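Local coordinates for 5'-tyrosyl-DNA phosphodiesterase (PDB 4FVA), which belongs to the endonuclease/exonuclease/phosphatase family, has a DNase I-like fold and binds a magnesium ion, at residues S28-T31 against R32-V36; R131-R134 against P135-C138. One frame throughout, in Å; residues are numbered along the deposited sequence.

Contact 1: residues S28-T31 against R32-V36; sequences SLLT and RMKAV
Four successive i to i+4 backbone bonds, from Arg32 N to Ser28 O, Met33 N to Leu29 O, Lys34 N to Leu30 O and Ala35 N to Thr31 O, define the opening turns of an alpha-helix. The Met33 N to Leu29 O bond measures 2.8 Å. Ser28 holds the N-cap position, but its side chain makes no capping bond. Arg32 runs its aliphatic part back over the helix start, with CG 3.1 Å from Ser28 O. CG stands anti to the carbonyl carbon (chi1 -68°), and a bend at chi3 (41°) turns the guanidinium toward Leu29, where NH1 comes within 3.7 Å of CD1. Met33 CE sits 4.2 Å above one face of the same guanidinium plane, toward its rim. Met33 therefore borders both neighbours: its CG packs 3.9 Å from Leu29 CD1, while bends at chi2 and chi3 fold CE back to 4.0 Å from that same methyl. Along another side of the helix, Lys34 extends fully beyond CG and lays its aliphatic CE 3.9 Å from Leu30 CG. The Arg32 guanidinium is held by main-chain carbonyls: NH2 by Asp22, NE by Pro244, and NH1 by Asp25 and Arg27. These bonds fix its rotation, and the one to Asp22 ties Arg32 to the backbone of a magnesium ligand, consistent with a second-shell position. Helix 29-43 is the crossover of a beta-alpha-beta unit between parallel strands 13-20 and 47-53; Leu30, Met33 and Lys34 touch Pro60 and Val36 touches Ile61, all from helix 59-62.

Contact 2: residues R131-R134 against P135-C138; sequences REHR and PQRC. With EDO (1,2-ethanediol), chain I.
Main-chain bonds join His133 to Arg137 and Arg134 to Cys138, both i to i+4. Arg137 N donates to His133 O at 2.8 Å with an N-H...O angle of 162°, and Cys138 N donates to Arg134 O. His133 thus occupies the N-cap, and Pro135 fits within the first turn, where its lack of an N-H costs no helical bond. Among van der Waals contacts, Cys138 SG lies 3.7 Å from Arg134 CG and 3.4 Å from Arg134 O. Gln136 has CG anti to the carbonyl carbon (chi1 -62°), and a bend at chi2 brings its amide back to the edge of the His133 ring, the planes 62° apart; the 2.9 Å from NE2 to His133 CD2 leaves the assignment of amide nitrogen and oxygen doubtful. Helix 134-154, which starts here, is the crossover of a beta-alpha-beta unit linking parallel strands 118-126 and 159-163, in the second sheet of the DNase I-like sandwich. Polar and charged ends make the third class. One face of the Arg137 guanidinium lies against the helix start, with Arg134 CA 3.6 Å above its plane. Salt bridges join Arg137 NE and Arg134 NE to Glu172, and Arg134 NH2 to Glu171. Hydrogen bonds run from Arg137 NH1 to Glu128 O and Thr130 O, and link His133 ND1 with Ser129 O and Thr130 OG1. Arg131 and Arg134 present guanidinium faces to each other, each CZ 4.3 Å above the other's plane, though Arg131 is poorly ordered. A 1,2-ethanediol, probably from the crystallisation liquor, accepts a weak 3.5 Å hydrogen bond at O1 from Arg131 N.

Overall arrangement
Contacts 1 and 2 follow one another along the chain and do not touch: their centres are 30 Å apart and their nearest atoms about 20 Å. Each lies at the start of a crossover helix, contact 1 on the six-stranded sheet and contact 2 on the seven-stranded one, consistent with the layered alpha/beta sandwich of the DNase I-like family. Their relation to the magnesium ion, bound by Asp22 and Glu52, differs. The side chain of Arg32 in contact 1 is about 7 Å from the metal, whereas that of Arg137 in contact 2 stands about 14 Å away; neither arginine is a ligand.

Contact 1: residues S28-T31 against R32-V36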
ATOM      1  N   SER A  28      -6.055 -17.590 -12.915  1.00 36.44           N
ATOM      2  CA  SER A  28      -4.620 -17.438 -13.176  1.00 30.99           C
ATOM      3  C   SER A  28      -3.865 -16.913 -11.953  1.00 22.04           C
ATOM      4  O   SER A  28      -2.864 -16.202 -12.090  1.00 25.65           O
ATOM      5  CB  SER A  28      -4.383 -16.498 -14.364  1.00 26.86           C
ATOM      6  OG  SER A  28      -4.854 -17.060 -15.573  1.00 31.76           O
ATOM      7  N   LEU A  29      -4.351 -17.254 -10.765  1.00 21.66           N
ATOM      8  CA  LEU A  29      -3.777 -16.730  -9.527  1.00 25.76           C
ATOM      9  C   LEU A  29      -2.268 -17.006  -9.380  1.00 23.28           C
ATOM     10  O   LEU A  29      -1.494 -16.117  -8.998  1.00 22.85           O
ATOM     11  CB  LEU A  29      -4.552 -17.236  -8.309  1.00 20.93           C
ATOM     12  CG  LEU A  29      -4.060 -16.707  -6.958  1.00 20.56           C
ATOM     13  CD1 LEU A  29      -4.184 -15.182  -6.910  1.00 20.59           C
ATOM     14  CD2 LEU A  29      -4.845 -17.348  -5.785  1.00 22.33           C
ATOM     15  N   LEU A  30      -1.853 -18.249  -9.613  1.00 25.17           N
ATOM     16  CA  LEU A  30      -0.439 -18.588  -9.469  1.00 31.03           C
ATOM     17  C   LEU A  30       0.416 -17.807 -10.457  1.00 21.61           C
ATOM     18  O   LEU A  30       1.410 -17.192 -10.079  1.00 25.78           O
ATOM     19  CB  LEU A  30      -0.196 -20.099  -9.607  1.00 30.68           C
ATOM     20  CG  LEU A  30       1.281 -20.520  -9.449  1.00 33.98           C
ATOM     21  CD1 LEU A  30       1.843 -20.068  -8.114  1.00 27.56           C
ATOM     22  CD2 LEU A  30       1.415 -22.029  -9.542  1.00 31.71           C
ATOM     23  N   THR A  31       0.015 -17.791 -11.721  1.00 24.15           N
ATOM     24  CA  THR A  31       0.782 -17.052 -12.713  1.00 22.35           C
ATOM     25  C   THR A  31       0.872 -15.576 -12.327  1.00 25.10           C
ATOM     26  O   THR A  31       1.936 -14.946 -12.461  1.00 22.36           O
ATOM     27  CB  THR A  31       0.168 -17.204 -14.122  1.00 25.85           C
ATOM     28  OG1 THR A  31       0.226 -18.576 -14.523  1.00 26.19           O
ATOM     29  CG2 THR A  31       0.914 -16.364 -15.141  1.00 26.39           C
ATOM     30  N   ARG A  32      -0.244 -15.029 -11.849  1.00 22.10           N
ATOM     31  CA  ARG A  32      -0.297 -13.622 -11.461  1.00 22.02           C
ATOM     32  C   ARG A  32       0.590 -13.335 -10.240  1.00 21.66           C
ATOM     33  O   ARG A  32       1.279 -12.312 -10.196  1.00 21.70           O
ATOM     34  CB  ARG A  32      -1.747 -13.158 -11.228  1.00 21.95           C
ATOM     35  CG  ARG A  32      -2.624 -13.109 -12.507  1.00 22.37           C
ATOM     36  CD  ARG A  32      -4.128 -12.943 -12.197  1.00 22.30           C
ATOM     37  NE  ARG A  32      -4.298 -11.991 -11.119  1.00 26.93           N
ATOM     38  CZ  ARG A  32      -4.963 -12.211  -9.993  1.00 28.68           C
ATOM     39  NH1 ARG A  32      -5.626 -13.344  -9.809  1.00 28.87           N
ATOM     40  NH2 ARG A  32      -4.991 -11.258  -9.067  1.00 23.69           N
ATOM     41  N   MET A  33       0.589 -14.235  -9.256  1.00 21.33           N
ATOM     42  CA  MET A  33       1.436 -14.013  -8.076  1.00 21.01           C
ATOM     43  C   MET A  33       2.925 -14.103  -8.447  1.00 21.17           C
ATOM     44  O   MET A  33       3.743 -13.360  -7.921  1.00 21.07           O
ATOM     45  CB  MET A  33       1.101 -14.977  -6.932  1.00 20.65           C
ATOM     46  CG  MET A  33      -0.312 -14.812  -6.343  1.00 20.46           C
ATOM     47  SD  MET A  33      -0.678 -13.136  -5.784  1.00 21.00           S
ATOM     48  CE  MET A  33      -1.330 -12.443  -7.294  1.00 20.78           C
ATOM     49  N   LYS A  34       3.265 -15.014  -9.359  1.00 21.44           N
ATOM     50  CA  LYS A  34       4.624 -15.072  -9.893  1.00 24.66           C
ATOM     51  C   LYS A  34       4.979 -13.758 -10.579  1.00 21.93           C
ATOM     52  O   LYS A  34       6.096 -13.276 -10.450  1.00 22.36           O
ATOM     53  CB  LYS A  34       4.785 -16.231 -10.884  1.00 27.36           C
ATOM     54  CG  LYS A  34       4.775 -17.615 -10.246  1.00 21.77           C
ATOM     55  CD  LYS A  34       4.894 -18.700 -11.330  1.00 28.49           C
ATOM     56  CE  LYS A  34       4.937 -20.101 -10.719  1.00 34.86           C
ATOM     57  NZ  LYS A  34       4.954 -21.184 -11.751  1.00 38.75           N
ATOM     58  N   ALA A  35       4.038 -13.195 -11.336  1.00 23.63           N
ATOM     59  CA  ALA A  35       4.265 -11.900 -11.991  1.00 22.40           C
ATOM     60  C   ALA A  35       4.449 -10.787 -10.961  1.00 22.11           C
ATOM     61  O   ALA A  35       5.302  -9.898 -11.128  1.00 22.24           O
ATOM     62  CB  ALA A  35       3.130 -11.565 -12.964  1.00 22.69           C
ATOM     63  N   VAL A  36       3.633 -10.814  -9.908  1.00 21.74           N
ATOM     64  CA  VAL A  36       3.795  -9.841  -8.837  1.00 21.45           C
ATOM     65  C   VAL A  36       5.215  -9.921  -8.255  1.00 26.61           C
ATOM     66  O   VAL A  36       5.897  -8.913  -8.132  1.00 21.36           O
ATOM     67  CB  VAL A  36       2.753 -10.034  -7.703  1.00 22.51           C
ATOM     68  CG1 VAL A  36       3.138  -9.190  -6.481  1.00 22.66           C
ATOM     69  CG2 VAL A  36       1.339  -9.648  -8.190  1.00 21.19           C
TER

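Contact 2: residues R131-R134 against P135-C138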
ATOM      1  N   ARG A 131     -19.123   1.568  -2.576  1.00 40.05           N
ATOM      2  CA  ARG A 131     -19.833   2.811  -2.333  1.00 43.38           C
ATOM      3  C   ARG A 131     -20.689   2.735  -1.079  1.00 33.35           C
ATOM      4  O   ARG A 131     -20.740   3.685  -0.302  1.00 38.30           O
ATOM      5  CB  ARG A 131     -20.700   3.132  -3.559  1.00 55.16           C
ATOM      6  CG  ARG A 131     -21.638   4.324  -3.423  1.00 67.54           C
ATOM      7  CD  ARG A 131     -20.928   5.633  -3.097  1.00 80.24           C
ATOM      8  NE  ARG A 131     -21.890   6.734  -3.032  1.00 91.17           N
ATOM      9  CZ  ARG A 131     -22.642   7.023  -1.972  1.00 94.33           C
ATOM     10  NH1 ARG A 131     -22.550   6.297  -0.864  1.00 91.57           N
ATOM     11  NH2 ARG A 131     -23.490   8.042  -2.019  1.00 94.89           N
ATOM     12  N   GLU A 132     -21.355   1.605  -0.881  1.00 35.00           N
ATOM     13  CA  GLU A 132     -22.264   1.429   0.252  1.00 41.90           C
ATOM     14  C   GLU A 132     -21.588   1.589   1.613  1.00 39.98           C
ATOM     15  O   GLU A 132     -22.236   1.927   2.608  1.00 36.12           O
ATOM     16  CB  GLU A 132     -22.930   0.058   0.179  1.00 46.17           C
ATOM     17  CG  GLU A 132     -23.662  -0.184  -1.130  1.00 62.07           C
ATOM     18  CD  GLU A 132     -23.642  -1.640  -1.549  1.00 66.54           C
ATOM     19  OE1 GLU A 132     -22.719  -2.027  -2.302  1.00 66.75           O
ATOM     20  OE2 GLU A 132     -24.549  -2.393  -1.126  1.00 66.04           O
ATOM     21  N   HIS A 133     -20.287   1.340   1.664  1.00 29.88           N
ATOM     22  CA  HIS A 133     -19.607   1.311   2.950  1.00 27.86           C
ATOM     23  C   HIS A 133     -18.827   2.594   3.197  1.00 23.63           C
ATOM     24  O   HIS A 133     -17.837   2.604   3.928  1.00 26.98           O
ATOM     25  CB  HIS A 133     -18.721   0.064   3.079  1.00 25.97           C
ATOM     26  CG  HIS A 133     -19.486  -1.223   3.075  1.00 33.76           C
ATOM     27  ND1 HIS A 133     -19.567  -2.045   1.969  1.00 41.12           N
ATOM     28  CD2 HIS A 133     -20.200  -1.837   4.050  1.00 38.34           C
ATOM     29  CE1 HIS A 133     -20.300  -3.106   2.262  1.00 36.58           C
ATOM     30  NE2 HIS A 133     -20.695  -3.005   3.518  1.00 35.41           N
ATOM     31  N   ARG A 134     -19.272   3.666   2.556  1.00 29.74           N
ATOM     32  CA  ARG A 134     -18.727   4.989   2.810  1.00 33.20           C
ATOM     33  C   ARG A 134     -18.694   5.320   4.295  1.00 31.30           C
ATOM     34  O   ARG A 134     -17.697   5.849   4.789  1.00 26.15           O
ATOM     35  CB  ARG A 134     -19.507   6.064   2.050  1.00 36.59           C
ATOM     36  CG  ARG A 134     -19.177   7.472   2.530  1.00 39.82           C
ATOM     37  CD  ARG A 134     -19.774   8.549   1.637  1.00 45.90           C
ATOM     38  NE  ARG A 134     -19.153   8.545   0.314  1.00 57.05           N
ATOM     39  CZ  ARG A 134     -19.395   9.445  -0.637  1.00 67.48           C
ATOM     40  NH1 ARG A 134     -20.248  10.438  -0.417  1.00 70.86           N
ATOM     41  NH2 ARG A 134     -18.779   9.354  -1.809  1.00 68.44           N
ATOM     42  N   PRO A 135     -19.794   5.024   5.013  1.00 31.52           N
ATOM     43  CA  PRO A 135     -19.776   5.343   6.444  1.00 29.00           C
ATOM     44  C   PRO A 135     -18.587   4.701   7.138  1.00 32.38           C
ATOM     45  O   PRO A 135     -17.809   5.408   7.788  1.00 34.68           O
ATOM     46  CB  PRO A 135     -21.092   4.733   6.963  1.00 24.83           C
ATOM     47  CG  PRO A 135     -22.005   4.719   5.748  1.00 27.25           C
ATOM     48  CD  PRO A 135     -21.079   4.428   4.586  1.00 28.17           C
ATOM     49  N   GLN A 136     -18.441   3.388   6.992  1.00 30.74           N
ATOM     50  CA  GLN A 136     -17.358   2.672   7.657  1.00 29.21           C
ATOM     51  C   GLN A 136     -16.007   3.148   7.157  1.00 27.45           C
ATOM     52  O   GLN A 136     -15.070   3.323   7.946  1.00 29.66           O
ATOM     53  CB  GLN A 136     -17.451   1.160   7.434  1.00 30.41           C
ATOM     54  CG  GLN A 136     -18.705   0.483   7.969  1.00 39.90           C
ATOM     55  CD  GLN A 136     -19.813   0.419   6.930  1.00 43.79           C
ATOM     56  OE1 GLN A 136     -20.114   1.402   6.240  1.00 34.64           O
ATOM     57  NE2 GLN A 136     -20.403  -0.762   6.789  1.00 51.77           N
ATOM     58  N   ARG A 137     -15.902   3.343   5.845  1.00 23.13           N
ATOM     59  CA  ARG A 137     -14.625   3.732   5.248  1.00 29.78           C
ATOM     60  C   ARG A 137     -14.156   5.102   5.738  1.00 30.88           C
ATOM     61  O   ARG A 137     -12.987   5.281   6.083  1.00 30.18           O
ATOM     62  CB  ARG A 137     -14.710   3.700   3.720  1.00 20.31           C
ATOM     63  CG  ARG A 137     -13.508   4.307   3.010  1.00 22.34           C
ATOM     64  CD  ARG A 137     -13.516   3.926   1.532  1.00 30.31           C
ATOM     65  NE  ARG A 137     -14.707   4.403   0.832  1.00 34.36           N
ATOM     66  CZ  ARG A 137     -15.750   3.636   0.525  1.00 34.72           C
ATOM     67  NH1 ARG A 137     -15.751   2.354   0.864  1.00 28.18           N
ATOM     68  NH2 ARG A 137     -16.793   4.146  -0.120  1.00 34.23           N
ATOM     69  N   CYS A 138     -15.068   6.066   5.782  1.00 27.91           N
ATOM     70  CA  CYS A 138     -14.703   7.411   6.219  1.00 27.69           C
ATOM     71  C   CYS A 138     -14.284   7.430   7.681  1.00 25.22           C
ATOM     72  O   CYS A 138     -13.377   8.168   8.068  1.00 34.26           O
ATOM     73  CB  CYS A 138     -15.853   8.399   5.976  1.00 27.39           C
ATOM     74  SG  CYS A 138     -16.139   8.801   4.262  1.00 40.24           S
TER
HETATM   75  C1  EDO I 405     -17.555   1.110  -6.046  1.00 77.82           C
HETATM   76  O1  EDO I 405     -18.900   0.632  -5.899  1.00 77.18           O
HETATM   77  C2  EDO I 405     -17.211   1.308  -7.523  1.00 78.81           C
HETATM   78  O2  EDO I 405     -18.163   0.616  -8.345  1.00 80.94           O